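Local coordinates for acyl-CoA hydrolase (Bacillus cereus, PDB 1Y7U), which hydrolyses the thioester bond of acyl-CoA, probably of long-chain fatty acyl-CoA, and binds coenzyme A, at the interface of chains A and B. Coordinates in Å, arbitrary orientation; residue numbers count along the deposited sequence, not the author numbering. Chains: chain A/B, Acyl-CoA hydrolase.

The interface of chains A and B. Residues chain A 65-66, 68, 154, 158, 161; chain B 69-71.
B:Trp69 reaches across the interface and lays one face of its indole on the side chain of A:Arg161, in helix 142-170. The aliphatic stem does the touching: CB of A:Arg161 sits 3.5 Å from the centroid of the five-membered ring of B:Trp69, and CG stands over the six-membered ring, 3.7 Å from its centroid. Bending at chi2 and chi3, the chain still rests CD over CG and CD2 of B:Trp69, then rises, so the guanidinium stands off above the ring, its plane 80° from the indole's, without touching it. Arginine suits this place because its methylenes offer CH-pi contacts to tryptophan's broad face while its charged end stays clear. CG of B:Trp69 is anti to the backbone N (chi1 173°), which swings the indole out of the loop just before strand 70-71 and into chain A.

At the CZ3/CE3 edge the carboxylate of A:Asp68, inclined at 69° to the indole, brings its CG 3.5 Å from CZ3 of B:Trp69. A same-chain salt bridge steadies it, NH1 of A:Arg154 to OD2 of A:Asp68 at 2.6 Å; OD2 offers its syn lone pair, but lies tilted from the guanidinium plane and the bond is bent. On the other rim, NE1 of B:Trp69 donates an almost straight, in-plane hydrogen bond to OD1 of B:Asp71 at 2.9 Å, meeting it from above the carboxylate plane. This short acidic acceptor helps fix the ring's rotation.

Packing is looser around CZ2 and CH2. A:Ser66, small enough to admit the ring edge beside its strand, sets its hydroxyl OG 3.7 Å from CZ2 of B:Trp69, and A:Arg158 offers its CA 4.0 Å from CH2; its long side chain turns away, consistent with binding CoA. An antiparallel bridge between A:Ser66 and B:Asp71 aligns the backbones. Recurring with the chains exchanged, the contact probably helps hold the two-fold-related hotdog-fold subunits together and brings CoA-binding residues of both chains near each other.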
loop_
_atom_site.group_PDB
_atom_site.type_symbol
_atom_site.label_atom_id
_atom_site.label_comp_id
_atom_site.label_asym_id
_atom_site.label_seq_id
_atom_site.Cartn_x
_atom_site.Cartn_y
_atom_site.Cartn_z
ATOM N N ALA A 65 5.893 -16.613 -17.292
ATOM C CA ALA A 65 5.230 -17.105 -18.497
ATOM C C ALA A 65 3.858 -17.709 -18.248
ATOM O O ALA A 65 2.943 -17.535 -19.051
ATOM C CB ALA A 65 6.116 -18.128 -19.196
ATOM N N SER A 66 3.701 -18.426 -17.146
ATOM C CA SER A 66 2.408 -19.024 -16.887
ATOM C C SER A 66 2.186 -19.434 -15.445
ATOM O O SER A 66 3.125 -19.541 -14.653
ATOM C CB SER A 66 2.215 -20.250 -17.786
ATOM O OG SER A 66 3.110 -21.297 -17.432
ATOM N N ASP A 68 0.060 -22.449 -13.301
ATOM C CA ASP A 68 -0.680 -23.700 -13.452
ATOM C C ASP A 68 -2.000 -23.516 -12.697
ATOM O O ASP A 68 -2.093 -22.658 -11.824
ATOM C CB ASP A 68 0.109 -24.853 -12.840
ATOM C CG ASP A 68 -0.147 -26.162 -13.543
ATOM O OD1 ASP A 68 0.629 -26.500 -14.457
ATOM O OD2 ASP A 68 -1.129 -26.845 -13.192
ATOM N N ARG A 154 3.550 -31.847 -16.176
ATOM C CA ARG A 154 2.882 -30.558 -16.295
ATOM C C ARG A 154 3.507 -29.737 -17.415
ATOM O O ARG A 154 2.844 -28.914 -18.048
ATOM C CB ARG A 154 3.004 -29.785 -14.978
ATOM C CG ARG A 154 2.197 -30.365 -13.831
ATOM C CD ARG A 154 0.764 -29.865 -13.864
ATOM N NE ARG A 154 0.126 -30.103 -15.151
ATOM C CZ ARG A 154 -1.075 -29.643 -15.480
ATOM N NH1 ARG A 154 -1.772 -28.919 -14.616
ATOM N NH2 ARG A 154 -1.578 -29.903 -16.677
ATOM N N ARG A 158 1.822 -28.024 -21.224
ATOM C CA ARG A 158 2.094 -26.599 -21.337
ATOM C C ARG A 158 1.721 -26.061 -22.711
ATOM O O ARG A 158 1.092 -25.006 -22.844
ATOM C CB ARG A 158 3.586 -26.356 -21.083
ATOM C CG ARG A 158 4.196 -25.252 -21.923
ATOM C CD ARG A 158 5.703 -25.349 -21.937
ATOM N NE ARG A 158 6.284 -25.107 -20.625
ATOM C CZ ARG A 158 7.571 -25.283 -20.346
ATOM N NH1 ARG A 158 8.401 -25.702 -21.294
ATOM N NH2 ARG A 158 8.027 -25.045 -19.122
ATOM N N ARG A 161 -2.135 -26.023 -23.422
ATOM C CA ARG A 161 -2.657 -24.873 -22.695
ATOM C C ARG A 161 -2.407 -23.575 -23.455
ATOM O O ARG A 161 -3.345 -22.856 -23.803
ATOM C CB ARG A 161 -2.011 -24.802 -21.311
ATOM C CG ARG A 161 -2.304 -26.005 -20.434
ATOM C CD ARG A 161 -3.740 -26.007 -19.947
ATOM N NE ARG A 161 -4.404 -27.284 -20.196
ATOM C CZ ARG A 161 -4.906 -27.654 -21.372
ATOM N NH1 ARG A 161 -5.491 -28.838 -21.507
ATOM N NH2 ARG A 161 -4.837 -26.833 -22.413
ATOM N N TRP B 69 -5.685 -22.410 -15.542
ATOM C CA TRP B 69 -4.335 -22.194 -16.044
ATOM C C TRP B 69 -4.308 -20.781 -16.626
ATOM O O TRP B 69 -5.327 -20.294 -17.116
ATOM C CB TRP B 69 -4.049 -23.236 -17.129
ATOM C CG TRP B 69 -2.768 -23.048 -17.861
ATOM C CD1 TRP B 69 -2.491 -22.099 -18.806
ATOM C CD2 TRP B 69 -1.566 -23.819 -17.700
ATOM N NE1 TRP B 69 -1.191 -22.229 -19.242
ATOM C CE2 TRP B 69 -0.600 -23.275 -18.582
ATOM C CE3 TRP B 69 -1.213 -24.916 -16.901
ATOM C CZ2 TRP B 69 0.697 -23.789 -18.683
ATOM C CZ3 TRP B 69 0.080 -25.428 -17.003
ATOM C CH2 TRP B 69 1.018 -24.862 -17.890
ATOM N N VAL B 70 -3.168 -20.099 -16.554
ATOM C CA VAL B 70 -3.087 -18.747 -17.107
ATOM C C VAL B 70 -1.821 -18.526 -17.910
ATOM O O VAL B 70 -0.720 -18.637 -17.379
ATOM C CB VAL B 70 -3.122 -17.647 -16.010
ATOM C CG1 VAL B 70 -3.141 -16.275 -16.665
ATOM C CG2 VAL B 70 -4.333 -17.809 -15.121
ATOM N N ASP B 71 -1.979 -18.203 -19.188
ATOM C CA ASP B 71 -0.832 -17.942 -20.058
ATOM C C ASP B 71 -0.630 -16.445 -20.263
ATOM O O ASP B 71 -1.528 -15.751 -20.754
ATOM C CB ASP B 71 -1.028 -18.594 -21.432
ATOM C CG ASP B 71 -0.860 -20.099 -21.401
ATOM O OD1 ASP B 71 0.273 -20.578 -21.182
ATOM O OD2 ASP B 71 -1.868 -20.808 -21.598
#